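Local coordinates for protein DynE8 (Micromonospora chersina, PDB 4AMM) that probably transfers acyl units as the acyltransferase domain of an iterative polyketide synthase that makes the carbon chain of an enediyne, at residues G171-S176 and A306-G311; A237-E242 and F333-G338. All coordinates share one frame; numbering follows the deposited sequence.

Contact 1 of 2, residues G171-S176 and A306-G311; sequences GALGHS and ASTVTG
T308 lays its side chain against the carbonyl of G174, which it meets with both of its branches. The hydroxyl OG1 donates to G174 O at 2.8 Å, lying in the carbonyl plane, and the methyl CG2 comes to 3.2 Å from the same G174 O. With chi1 at 66°, OG1 sits between the backbone N and the carbonyl carbon of T308, which turns the hydroxyl to G174 while CG2 faces L173 CD1. Threonine suits the place because one short side chain supplies both a donor and an apolar methyl; a valine here would probably leave G174 O without its side-chain donor and press a methyl against it instead. Earlier along the pair, A306 N donates to A172 O at 2.9 Å, joining the start of the loop to strand 171-174. L173 CB lies 3.3 Å from A306 O and packs against A306 CB. Beyond this point the backbones separate, and a water fills in: it accepts from G174 N at 2.7 Å and donates to A306 O at 2.8 Å. The loop after A306 is held by S307, whose OG accepts from V309 N (2.9 Å) and T310 N, an ST turn continued as an ST motif. E179 accepts from T308 N and is hydrogen-bonded to S307 OG, which ties the loop to the residues just after S176. G174 and S176 fit the GxSxG pattern, and S176 has the strained backbone (phi 55°, psi -117°) expected of the residue at such a turn, while its OG is hydrogen-bonded to H278 and R201. The arrangement is consistent with the nucleophile elbow of acyltransferases, set here where a strand of the parallel sheet ends beside its edge strand.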
loop_
_atom_site.group_PDB
_atom_site.type_symbol
_atom_site.label_atom_id
_atom_site.label_comp_id
_atom_site.label_asym_id
_atom_site.label_seq_id
_atom_site.Cartn_x
_atom_site.Cartn_y
_atom_site.Cartn_z
ATOM N N GLY A 171 -6.191 -11.726 0.037
ATOM C CA GLY A 171 -5.352 -11.764 -1.172
ATOM C C GLY A 171 -4.523 -10.509 -1.130
ATOM O O GLY A 171 -4.643 -9.726 -0.203
ATOM N N ALA A 172 -3.663 -10.399 -2.123
ATOM C CA ALA A 172 -2.676 -9.275 -2.139
ATOM C C ALA A 172 -2.510 -8.867 -3.570
ATOM O O ALA A 172 -2.692 -9.591 -4.502
ATOM C CB ALA A 172 -1.366 -9.704 -1.584
ATOM N N LEU A 173 -2.013 -7.632 -3.705
ATOM C CA LEU A 173 -1.434 -7.184 -4.992
ATOM C C LEU A 173 -0.200 -6.372 -4.696
ATOM O O LEU A 173 -0.053 -5.786 -3.606
ATOM C CB LEU A 173 -2.432 -6.336 -5.784
ATOM C CG LEU A 173 -2.802 -4.989 -5.294
ATOM C CD1 LEU A 173 -1.676 -3.900 -5.640
ATOM C CD2 LEU A 173 -4.171 -4.558 -5.914
ATOM N N GLY A 174 0.692 -6.341 -5.676
ATOM C CA GLY A 174 1.918 -5.527 -5.582
ATOM C C GLY A 174 2.053 -4.660 -6.820
ATOM O O GLY A 174 1.804 -5.116 -7.936
ATOM N N HIS A 175 2.430 -3.391 -6.594
ATOM C CA HIS A 175 2.643 -2.401 -7.697
ATOM C C HIS A 175 4.074 -2.489 -8.184
ATOM O O HIS A 175 5.002 -2.130 -7.484
ATOM C CB HIS A 175 2.366 -1.019 -7.093
ATOM C CG HIS A 175 2.083 0.063 -8.102
ATOM N ND1 HIS A 175 3.107 0.635 -8.864
ATOM C CD2 HIS A 175 0.936 0.742 -8.401
ATOM C CE1 HIS A 175 2.563 1.601 -9.596
ATOM N NE2 HIS A 175 1.261 1.681 -9.352
ATOM N N SER A 176 4.215 -2.961 -9.436
ATOM C CA SER A 176 5.572 -3.035 -10.069
ATOM C C SER A 176 6.490 -3.849 -9.120
ATOM O O SER A 176 6.244 -5.090 -8.938
ATOM C CB SER A 176 6.089 -1.650 -10.412
ATOM O OG SER A 176 7.305 -1.913 -11.157
ATOM N N ALA A 306 -3.442 -10.740 -7.082
ATOM C CA ALA A 306 -3.987 -10.065 -8.252
ATOM C C ALA A 306 -2.794 -9.370 -8.922
ATOM O O ALA A 306 -2.193 -8.491 -8.293
ATOM C CB ALA A 306 -5.022 -9.032 -7.799
ATOM N N SER A 307 -2.417 -9.802 -10.098
ATOM C CA SER A 307 -1.188 -9.331 -10.756
ATOM C C SER A 307 -1.449 -7.969 -11.403
ATOM O O SER A 307 -2.376 -7.743 -12.141
ATOM C CB SER A 307 -0.840 -10.313 -11.826
ATOM O OG SER A 307 0.351 -9.857 -12.549
ATOM N N THR A 308 -0.472 -7.091 -11.162
ATOM C CA THR A 308 -0.391 -5.818 -11.907
ATOM C C THR A 308 0.421 -5.961 -13.186
ATOM O O THR A 308 0.642 -4.969 -13.902
ATOM C CB THR A 308 0.176 -4.657 -11.073
ATOM O OG1 THR A 308 1.542 -4.857 -10.729
ATOM C CG2 THR A 308 -0.703 -4.429 -9.842
ATOM N N VAL A 309 0.784 -7.187 -13.549
ATOM C CA VAL A 309 1.366 -7.436 -14.898
ATOM C C VAL A 309 0.265 -7.873 -15.851
ATOM O O VAL A 309 0.091 -7.388 -16.928
ATOM C CB VAL A 309 2.465 -8.517 -14.854
ATOM C CG1 VAL A 309 3.126 -8.647 -16.231
ATOM C CG2 VAL A 309 3.511 -8.169 -13.831
ATOM N N THR A 310 -0.545 -8.841 -15.380
ATOM C CA THR A 310 -1.633 -9.421 -16.212
ATOM C C THR A 310 -2.958 -8.806 -15.963
ATOM O O THR A 310 -3.848 -8.873 -16.838
ATOM C CB THR A 310 -1.780 -10.903 -15.978
ATOM O OG1 THR A 310 -2.168 -11.108 -14.644
ATOM C CG2 THR A 310 -0.441 -11.637 -16.216
ATOM N N GLY A 311 -3.126 -8.079 -14.862
ATOM C CA GLY A 311 -4.432 -7.565 -14.494
ATOM C C GLY A 311 -5.462 -8.667 -14.214
ATOM O O GLY A 311 -6.693 -8.435 -14.381
HETATM O O HOH W 1 0.515 -8.113 -7.736
#

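Contact 2 of 2, residues A237-E242 and F333-G338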
loop_
_atom_site.group_PDB
_atom_site.type_symbol
_atom_site.label_atom_id
_atom_site.label_comp_id
_atom_site.label_asym_id
_atom_site.label_seq_id
_atom_site.Cartn_x
_atom_site.Cartn_y
_atom_site.Cartn_z
ATOM N N ALA A 237 2.554 3.563 -19.087
ATOM C CA ALA A 237 3.449 2.906 -18.193
ATOM C C ALA A 237 2.744 2.455 -16.941
ATOM O O ALA A 237 3.019 1.342 -16.462
ATOM C CB ALA A 237 4.595 3.924 -17.845
ATOM N N VAL A 238 1.841 3.292 -16.375
ATOM C CA VAL A 238 1.245 2.924 -15.097
ATOM C C VAL A 238 -0.221 3.351 -15.194
ATOM O O VAL A 238 -0.540 4.520 -15.400
ATOM C CB VAL A 238 1.916 3.674 -13.938
ATOM C CG1 VAL A 238 1.237 3.283 -12.576
ATOM C CG2 VAL A 238 3.437 3.452 -13.895
ATOM N N ASP A 239 -1.142 2.402 -15.066
ATOM C CA ASP A 239 -2.614 2.699 -15.047
ATOM C C ASP A 239 -3.056 2.651 -13.623
ATOM O O ASP A 239 -3.311 1.560 -13.043
ATOM C CB ASP A 239 -3.376 1.678 -15.879
ATOM C CG ASP A 239 -4.853 1.919 -15.859
ATOM O OD1 ASP A 239 -5.329 2.981 -15.369
ATOM O OD2 ASP A 239 -5.564 0.916 -16.270
ATOM N N ASN A 240 -3.075 3.802 -12.932
ATOM C CA ASN A 240 -3.341 3.781 -11.460
ATOM C C ASN A 240 -4.782 3.984 -11.121
ATOM O O ASN A 240 -5.187 3.798 -9.979
ATOM C CB ASN A 240 -2.592 4.905 -10.773
ATOM C CG ASN A 240 -1.208 4.518 -10.455
ATOM O OD1 ASN A 240 -0.908 3.299 -10.260
ATOM N ND2 ASN A 240 -0.308 5.512 -10.440
ATOM N N GLY A 241 -5.573 4.359 -12.120
ATOM C CA GLY A 241 -7.046 4.548 -11.946
ATOM C C GLY A 241 -7.586 5.585 -12.890
ATOM O O GLY A 241 -6.903 6.116 -13.783
ATOM N N GLU A 242 -8.856 5.929 -12.692
ATOM C CA GLU A 242 -9.570 6.887 -13.525
ATOM C C GLU A 242 -8.988 8.282 -13.474
ATOM O O GLU A 242 -9.288 9.070 -14.400
ATOM C CB GLU A 242 -11.114 6.928 -13.172
ATOM C CG GLU A 242 -11.782 5.503 -13.347
ATOM C CD GLU A 242 -11.926 5.016 -14.791
ATOM O OE1 GLU A 242 -12.250 5.843 -15.715
ATOM O OE2 GLU A 242 -11.794 3.764 -14.968
ATOM N N PHE A 333 -2.507 -1.438 -12.175
ATOM C CA PHE A 333 -2.983 -1.341 -10.789
ATOM C C PHE A 333 -4.475 -1.115 -10.772
ATOM O O PHE A 333 -5.095 -1.770 -9.900
ATOM C CB PHE A 333 -2.323 -0.088 -10.174
ATOM C CG PHE A 333 -2.817 0.174 -8.768
ATOM C CD1 PHE A 333 -2.385 -0.614 -7.690
ATOM C CD2 PHE A 333 -3.681 1.218 -8.499
ATOM C CE1 PHE A 333 -2.829 -0.317 -6.350
ATOM C CE2 PHE A 333 -4.171 1.483 -7.194
ATOM C CZ PHE A 333 -3.728 0.714 -6.128
ATOM N N ARG A 334 -5.079 -0.361 -11.641
ATOM C CA ARG A 334 -6.529 -0.194 -11.609
ATOM C C ARG A 334 -7.202 -1.540 -11.747
ATOM O O ARG A 334 -8.165 -1.873 -10.949
ATOM C CB ARG A 334 -6.928 0.711 -12.786
ATOM C CG ARG A 334 -8.478 0.875 -12.921
ATOM C CD ARG A 334 -8.777 1.745 -14.173
ATOM N NE ARG A 334 -8.268 1.123 -15.352
ATOM C CZ ARG A 334 -8.843 0.139 -16.041
ATOM N NH1 ARG A 334 -10.095 -0.269 -15.694
ATOM N NH2 ARG A 334 -8.292 -0.396 -17.123
ATOM N N GLU A 335 -6.743 -2.388 -12.672
ATOM C CA GLU A 335 -7.422 -3.673 -12.896
ATOM C C GLU A 335 -7.162 -4.579 -11.737
ATOM O O GLU A 335 -8.139 -5.285 -11.225
ATOM C CB GLU A 335 -6.970 -4.330 -14.200
ATOM C CG GLU A 335 -7.531 -3.619 -15.418
ATOM C CD GLU A 335 -6.675 -3.905 -16.688
ATOM O OE1 GLU A 335 -5.475 -3.519 -16.789
ATOM O OE2 GLU A 335 -7.260 -4.470 -17.628
ATOM N N ALA A 336 -5.977 -4.705 -11.198
ATOM C CA ALA A 336 -5.677 -5.586 -10.117
ATOM C C ALA A 336 -6.465 -5.164 -8.873
ATOM O O ALA A 336 -6.995 -6.003 -8.153
ATOM C CB ALA A 336 -4.139 -5.654 -9.819
ATOM N N LEU A 337 -6.574 -3.868 -8.589
ATOM C CA LEU A 337 -7.267 -3.400 -7.429
ATOM C C LEU A 337 -8.739 -3.722 -7.561
ATOM O O LEU A 337 -9.362 -4.109 -6.541
ATOM C CB LEU A 337 -7.037 -1.869 -7.241
ATOM C CG LEU A 337 -7.711 -1.233 -6.051
ATOM C CD1 LEU A 337 -7.142 -1.720 -4.758
ATOM C CD2 LEU A 337 -7.621 0.346 -6.191
ATOM N N GLY A 338 -9.274 -3.625 -8.734
ATOM C CA GLY A 338 -10.691 -3.934 -8.968
ATOM C C GLY A 338 -10.915 -5.418 -8.718
ATOM O O GLY A 338 -12.063 -5.774 -8.274
HETATM O O HOH W 2 -5.011 -1.485 -14.882
#
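A salt bridge at the N-terminal turn of helix 333-339 joins it to the end of strand 235-241, where N240 and G241 form a classic beta bulge against strand 244-250. D239 OD2 takes R334 NE at 2.9 Å through its syn lone pair, close to the guanidinium plane, and NH2 adds a weak bond to the same D239 OD2 at 3.1 Å. The carboxylate and guanidinium planes are 37° apart, so the two groups meet without lying flat together. R334 is extended to CD and then bends at chi3 (60°), which brings NE round toward the aspartate. E242 OE2 is another negative charge, 4.4 Å from R334 NE but well out of the guanidinium plane, and would probably add only general electrostatic attraction. A backbone bond adds to the salt bridge: R334 N donates to D239 O at 3.0 Å. A water then donates to D239 OD2 and to E335 OE1 and accepts from E335 N, bridging two carboxylates that might otherwise repel; E335 OE1 also has a salt bridge with R332. G241 CA lies 3.9 Å from R334 CB, and its backbone angles would jam any CB against N240 O, reason enough for glycine. At the buried F333, N240 O meets the edge of the ring near its plane, 3.3 Å from F333 CD2, while N240 OD1 is bound by H175. Strand 331-332 runs parallel to 235-241 at the edge of the mixed sheet and leads straight into the helix, whose F333 packs on L354 and L357 of helix 353-360 and on L173 of strand 171-174.

How the contacts relate
From the N terminus the chain passes 171-176, then 237-242, then 306-311 and finally 333-338, so the two contacts cross: contact 1 closes a loop of 129 residues, contact 2 one of 90, and each loop takes in one segment of the other. Contact 1 belongs to the edge of the parallel sheet, contact 2 to the join between the mixed sheet and helix 333-339. Their centres are about 9 Å apart and they touch directly. H175 NE2 lies 2.9 Å from N240 OD1, a probable hydrogen bond, and A336 CB packs on S307 O. Helix 333-339 thus bridges the two sheets near the probable nucleophile elbow.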